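One contact in two related proteins. Structure 1 is beta chain from Acipenser stellatus, which probably carries oxygen in the blood as the haem-binding beta subunit of a four-chain haemoglobin: PDB 6IYI (chain A, 2.20 Å), residues 79-84 and 135-140. Structure 2 is beta chain from Acipenser persicus: PDB 6IYH (chain B, 1.70 Å), residues 78-83 and 134-139. One frame, after least-squares fit of the local backbone (RMSD 0.27 Å); residues are numbered along the deposited sequences.

Structure 1 (6IYI).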
loop_
_atom_site.group_PDB
_atom_site.type_symbol
_atom_site.label_atom_id
_atom_site.label_comp_id
_atom_site.label_asym_id
_atom_site.label_seq_id
_atom_site.Cartn_x
_atom_site.Cartn_y
_atom_site.Cartn_z
ATOM N N ASP A 79 -4.270 -25.804 -2.839
ATOM C CA ASP A 79 -4.484 -25.828 -4.286
ATOM C C ASP A 79 -5.791 -25.183 -4.740
ATOM O O ASP A 79 -5.998 -25.082 -5.926
ATOM C CB ASP A 79 -4.441 -27.274 -4.788
ATOM C CG ASP A 79 -3.121 -27.885 -4.564
ATOM O OD1 ASP A 79 -2.130 -27.441 -5.182
ATOM O OD2 ASP A 79 -3.044 -28.777 -3.710
ATOM N N ASP A 80 -6.678 -24.752 -3.843
ATOM C CA ASP A 80 -7.975 -24.200 -4.282
ATOM C C ASP A 80 -8.544 -23.128 -3.334
ATOM O O ASP A 80 -9.774 -23.062 -3.107
ATOM C CB ASP A 80 -9.005 -25.349 -4.517
ATOM C CG ASP A 80 -9.338 -26.153 -3.220
ATOM O OD1 ASP A 80 -8.494 -26.966 -2.732
ATOM O OD2 ASP A 80 -10.474 -25.985 -2.713
ATOM N N LEU A 81 -7.665 -22.268 -2.825
ATOM C CA LEU A 81 -8.007 -21.436 -1.669
ATOM C C LEU A 81 -9.002 -20.305 -1.955
ATOM O O LEU A 81 -9.932 -20.099 -1.150
ATOM C CB LEU A 81 -6.761 -20.885 -1.024
ATOM C CG LEU A 81 -7.010 -20.196 0.314
ATOM C CD1 LEU A 81 -7.584 -21.164 1.340
ATOM C CD2 LEU A 81 -5.715 -19.602 0.808
ATOM N N ALA A 82 -8.811 -19.582 -3.071
ATOM C CA ALA A 82 -9.771 -18.547 -3.583
ATOM C C ALA A 82 -11.180 -19.086 -3.437
ATOM O O ALA A 82 -12.010 -18.493 -2.760
ATOM C CB ALA A 82 -9.478 -18.194 -5.049
ATOM N N GLY A 83 -11.393 -20.285 -3.961
ATOM C CA GLY A 83 -12.639 -21.020 -3.767
ATOM C C GLY A 83 -13.026 -21.419 -2.336
ATOM O O GLY A 83 -14.133 -21.129 -1.894
ATOM N N ALA A 84 -12.137 -22.093 -1.598
ATOM C CA ALA A 84 -12.443 -22.492 -0.215
ATOM C C ALA A 84 -12.756 -21.288 0.695
ATOM O O ALA A 84 -13.513 -21.424 1.681
ATOM C CB ALA A 84 -11.284 -23.300 0.382
ATOM N N ALA A 135 0.736 -14.925 1.203
ATOM C CA ALA A 135 0.276 -14.118 0.041
ATOM C C ALA A 135 -0.959 -14.737 -0.609
ATOM O O ALA A 135 -1.889 -14.035 -0.976
ATOM C CB ALA A 135 1.390 -13.887 -0.980
ATOM N N VAL A 136 -1.048 -16.059 -0.585
ATOM C CA VAL A 136 -2.178 -16.748 -1.181
ATOM C C VAL A 136 -3.411 -16.584 -0.327
ATOM O O VAL A 136 -4.525 -16.446 -0.848
ATOM C CB VAL A 136 -1.843 -18.243 -1.414
ATOM C CG1 VAL A 136 -3.097 -19.063 -1.644
ATOM C CG2 VAL A 136 -0.873 -18.326 -2.597
ATOM N N ILE A 137 -3.202 -16.683 0.977
ATOM C CA ILE A 137 -4.265 -16.432 1.927
ATOM C C ILE A 137 -4.763 -14.983 1.776
ATOM O O ILE A 137 -5.962 -14.754 1.727
ATOM C CB ILE A 137 -3.792 -16.772 3.342
ATOM C CG1 ILE A 137 -3.702 -18.313 3.457
ATOM C CG2 ILE A 137 -4.736 -16.226 4.393
ATOM C CD1 ILE A 137 -2.899 -18.823 4.643
ATOM N N ILE A 138 -3.849 -14.029 1.674
ATOM C CA ILE A 138 -4.250 -12.619 1.598
ATOM C C ILE A 138 -5.119 -12.360 0.340
ATOM O O ILE A 138 -6.192 -11.780 0.403
ATOM C CB ILE A 138 -3.009 -11.713 1.642
ATOM C CG1 ILE A 138 -2.444 -11.739 3.058
ATOM C CG2 ILE A 138 -3.313 -10.280 1.161
ATOM C CD1 ILE A 138 -0.967 -11.456 3.037
ATOM N N SER A 139 -4.658 -12.905 -0.763
ATOM C CA SER A 139 -5.299 -12.797 -2.048
ATOM C C SER A 139 -6.658 -13.438 -2.052
ATOM O O SER A 139 -7.634 -12.837 -2.519
ATOM C CB SER A 139 -4.402 -13.426 -3.107
ATOM O OG SER A 139 -5.050 -13.340 -4.333
ATOM N N ALA A 140 -6.750 -14.631 -1.498
ATOM C CA ALA A 140 -8.073 -15.248 -1.278
ATOM C C ALA A 140 -9.042 -14.429 -0.425
ATOM O O ALA A 140 -10.259 -14.408 -0.726
ATOM C CB ALA A 140 -7.917 -16.630 -0.688
HETATM O O HOH W 1 -12.321 -15.890 -2.088
#

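Structure 2 (6IYH).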
loop_
_atom_site.group_PDB
_atom_site.type_symbol
_atom_site.label_atom_id
_atom_site.label_comp_id
_atom_site.label_asym_id
_atom_site.label_seq_id
_atom_site.Cartn_x
_atom_site.Cartn_y
_atom_site.Cartn_z
ATOM N N ASP B 78 -4.447 -25.991 -2.890
ATOM C CA ASP B 78 -4.547 -25.955 -4.353
ATOM C C ASP B 78 -5.645 -25.021 -4.816
ATOM O O ASP B 78 -5.603 -24.623 -5.933
ATOM C CB ASP B 78 -4.752 -27.332 -4.968
ATOM C CG ASP B 78 -3.607 -28.256 -4.729
ATOM O OD1 ASP B 78 -2.429 -27.864 -4.763
ATOM O OD2 ASP B 78 -3.896 -29.451 -4.516
ATOM N N ASP B 79 -6.617 -24.656 -4.001
ATOM C CA ASP B 79 -7.508 -23.568 -4.391
ATOM C C ASP B 79 -8.108 -22.855 -3.190
ATOM O O ASP B 79 -9.267 -23.054 -2.841
ATOM C CB ASP B 79 -8.607 -24.090 -5.340
ATOM C CG ASP B 79 -9.383 -22.956 -6.039
ATOM O OD1 ASP B 79 -9.164 -21.749 -5.765
ATOM O OD2 ASP B 79 -10.249 -23.302 -6.874
ATOM N N VAL B 80 -7.295 -21.992 -2.580
ATOM C CA VAL B 80 -7.754 -21.279 -1.370
ATOM C C VAL B 80 -8.845 -20.266 -1.732
ATOM O O VAL B 80 -9.796 -20.110 -0.973
ATOM C CB VAL B 80 -6.582 -20.564 -0.701
ATOM C CG1 VAL B 80 -7.006 -19.796 0.554
ATOM C CG2 VAL B 80 -5.465 -21.515 -0.370
ATOM N N ALA B 81 -8.757 -19.590 -2.891
ATOM C CA ALA B 81 -9.830 -18.605 -3.323
ATOM C C ALA B 81 -11.231 -19.201 -3.247
ATOM O O ALA B 81 -12.134 -18.664 -2.584
ATOM C CB ALA B 81 -9.570 -18.069 -4.742
ATOM N N ASP B 82 -11.407 -20.366 -3.877
ATOM C CA ASP B 82 -12.734 -21.052 -3.828
ATOM C C ASP B 82 -13.189 -21.367 -2.379
ATOM O O ASP B 82 -14.303 -21.060 -1.933
ATOM C CB ASP B 82 -12.737 -22.358 -4.718
ATOM C CG ASP B 82 -13.969 -23.326 -4.419
ATOM O OD1 ASP B 82 -13.893 -24.171 -3.471
ATOM O OD2 ASP B 82 -15.018 -23.243 -5.137
ATOM N N ALA B 83 -12.287 -21.956 -1.617
ATOM C CA ALA B 83 -12.584 -22.359 -0.260
ATOM C C ALA B 83 -12.888 -21.142 0.675
ATOM O O ALA B 83 -13.719 -21.220 1.613
ATOM C CB ALA B 83 -11.384 -23.132 0.239
ATOM N N ALA B 134 0.616 -15.070 1.186
ATOM C CA ALA B 134 0.191 -14.318 0.011
ATOM C C ALA B 134 -1.027 -14.933 -0.649
ATOM O O ALA B 134 -1.939 -14.243 -1.051
ATOM C CB ALA B 134 1.370 -14.148 -0.914
ATOM N N VAL B 135 -1.093 -16.255 -0.703
ATOM C CA VAL B 135 -2.220 -16.897 -1.318
ATOM C C VAL B 135 -3.463 -16.728 -0.443
ATOM O O VAL B 135 -4.515 -16.483 -0.950
ATOM C CB VAL B 135 -1.911 -18.387 -1.557
ATOM C CG1 VAL B 135 -3.171 -19.148 -1.884
ATOM C CG2 VAL B 135 -0.867 -18.521 -2.666
ATOM N N ILE B 136 -3.272 -16.785 0.888
ATOM C CA ILE B 136 -4.391 -16.538 1.821
ATOM C C ILE B 136 -4.895 -15.082 1.689
ATOM O O ILE B 136 -6.109 -14.820 1.659
ATOM C CB ILE B 136 -4.005 -16.876 3.282
ATOM C CG1 ILE B 136 -3.879 -18.404 3.452
ATOM C CG2 ILE B 136 -5.018 -16.308 4.254
ATOM C CD1 ILE B 136 -3.097 -18.858 4.683
ATOM N N ILE B 137 -3.951 -14.144 1.650
ATOM C CA ILE B 137 -4.329 -12.742 1.528
ATOM C C ILE B 137 -5.124 -12.462 0.244
ATOM O O ILE B 137 -6.137 -11.748 0.241
ATOM C CB ILE B 137 -3.088 -11.874 1.586
ATOM C CG1 ILE B 137 -2.534 -11.880 3.003
ATOM C CG2 ILE B 137 -3.385 -10.445 1.148
ATOM C CD1 ILE B 137 -1.094 -11.501 3.078
ATOM N N SER B 138 -4.621 -12.995 -0.826
ATOM C CA SER B 138 -5.269 -12.832 -2.105
ATOM C C SER B 138 -6.700 -13.442 -2.024
ATOM O O SER B 138 -7.686 -12.832 -2.502
ATOM C CB SER B 138 -4.395 -13.438 -3.196
ATOM O OG SER B 138 -5.158 -13.445 -4.385
ATOM N N ALA B 139 -6.829 -14.649 -1.465
ATOM C CA ALA B 139 -8.161 -15.268 -1.309
ATOM C C ALA B 139 -9.130 -14.429 -0.458
ATOM O O ALA B 139 -10.355 -14.337 -0.767
ATOM C CB ALA B 139 -8.035 -16.645 -0.740
HETATM O O HOH W 2 -12.257 -15.947 -2.223
#

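Structure 1 (6IYI)
Leu81 reaches from the short helix 81-84 onto the long helix 124-142 of this globin fold, near the haem pocket. Its CG stands anti to the backbone N (chi1 -171°), which lays the branched end against the long helix. Leu81 CD2 lies 3.6 Å from both Val136 CG1 and Ile137 CG1. Leu81 CG packs on the methyl of Ala140, with Leu81 CG to Ala140 CB 3.8 Å. Ala140 CB also lies 3.9 Å from Ala82 N. Ala74 of helix 58-76 touches both Leu81 and Ile137, and Ile137 comes near the haem. Leu81, Ile137 and Ala140 are buried. On the looser side a water lies 2.7 Å from Ala82 O and 2.9 Å from Ala140 O, within hydrogen-bonding distance of both. Asp79 and Asp80 are exposed, and Asp79 forms a salt bridge with Arg8.

Structure 2 (6IYH)
Val80 meets the long helix with both of its methyls. CG1 is anti to the backbone N (chi1 179°), which lays it on Ala139, while CG2 rests on Val135. Val80 CG2 lies 3.6 Å from Val135 CG1. Val80 CG1 approaches Ile136 CG1 at 4.5 Å. Val80 CG1 lies 3.6 Å from Ala139 CB. Ala139 CB also lies 3.7 Å from Ala81 CA. Ala73 of helix 57-75 touches both Val80 and Ile136, and Ile136 comes near the haem. Val80, Ile136 and Ala139 are buried. On the looser side a water lies 2.7 Å from Ala81 O and 2.9 Å from Ala139 O, within hydrogen-bonding distance of both. Asp78 and Asp79 are exposed, and Asp78 forms a salt bridge with Arg7. Asp79 caps the short helix: Asp82 N donates to Asp79 OD1 at 3.2 Å, from above the carboxylate plane.

What differs
Both structures pack a buried aliphatic side chain of the short helix against the same three residues of the long helix. The comparable CA atoms coincide within the error, and a water occupies the same place in both. Val136(A) and Ile137(A) keep their place, as do Val135(B) and Ile136(B).

The main exchange is Leu81(A) against Val80(B). The CB atoms coincide. CG of Leu81(A) and CG1 of Val80(B) lie 0.5 Å apart after superposition. The branch point moves from CG in leucine to CB in valine. Leu81(A) therefore extends one carbon further, and its CD1 has no counterpart in Val80(B). Val80(B) instead places a methyl, CG2, nearer the backbone, with no counterpart in Leu81(A). All three touches survive the exchange. Leu81(A) CB to Val136(A) CG1 is 4.1 Å, and Val80(B) CB to Val135(B) CG1 is 3.9 Å.

The second exchange is Gly83(A) against Asp82(B), whose side chain is not compared. A hydrogen bond from Asp82(B) N to Asp79(B) OD1 (3.2 Å) is found in structure 2 alone. In structure 1 the nearest like atoms, Gly83(A) N and Asp80(A) OD2, are 5.9 Å apart. The side chain of Asp80(A) lies differently and makes no capping bond to Gly83(A) N, so this helix start may be held less firmly in structure 1.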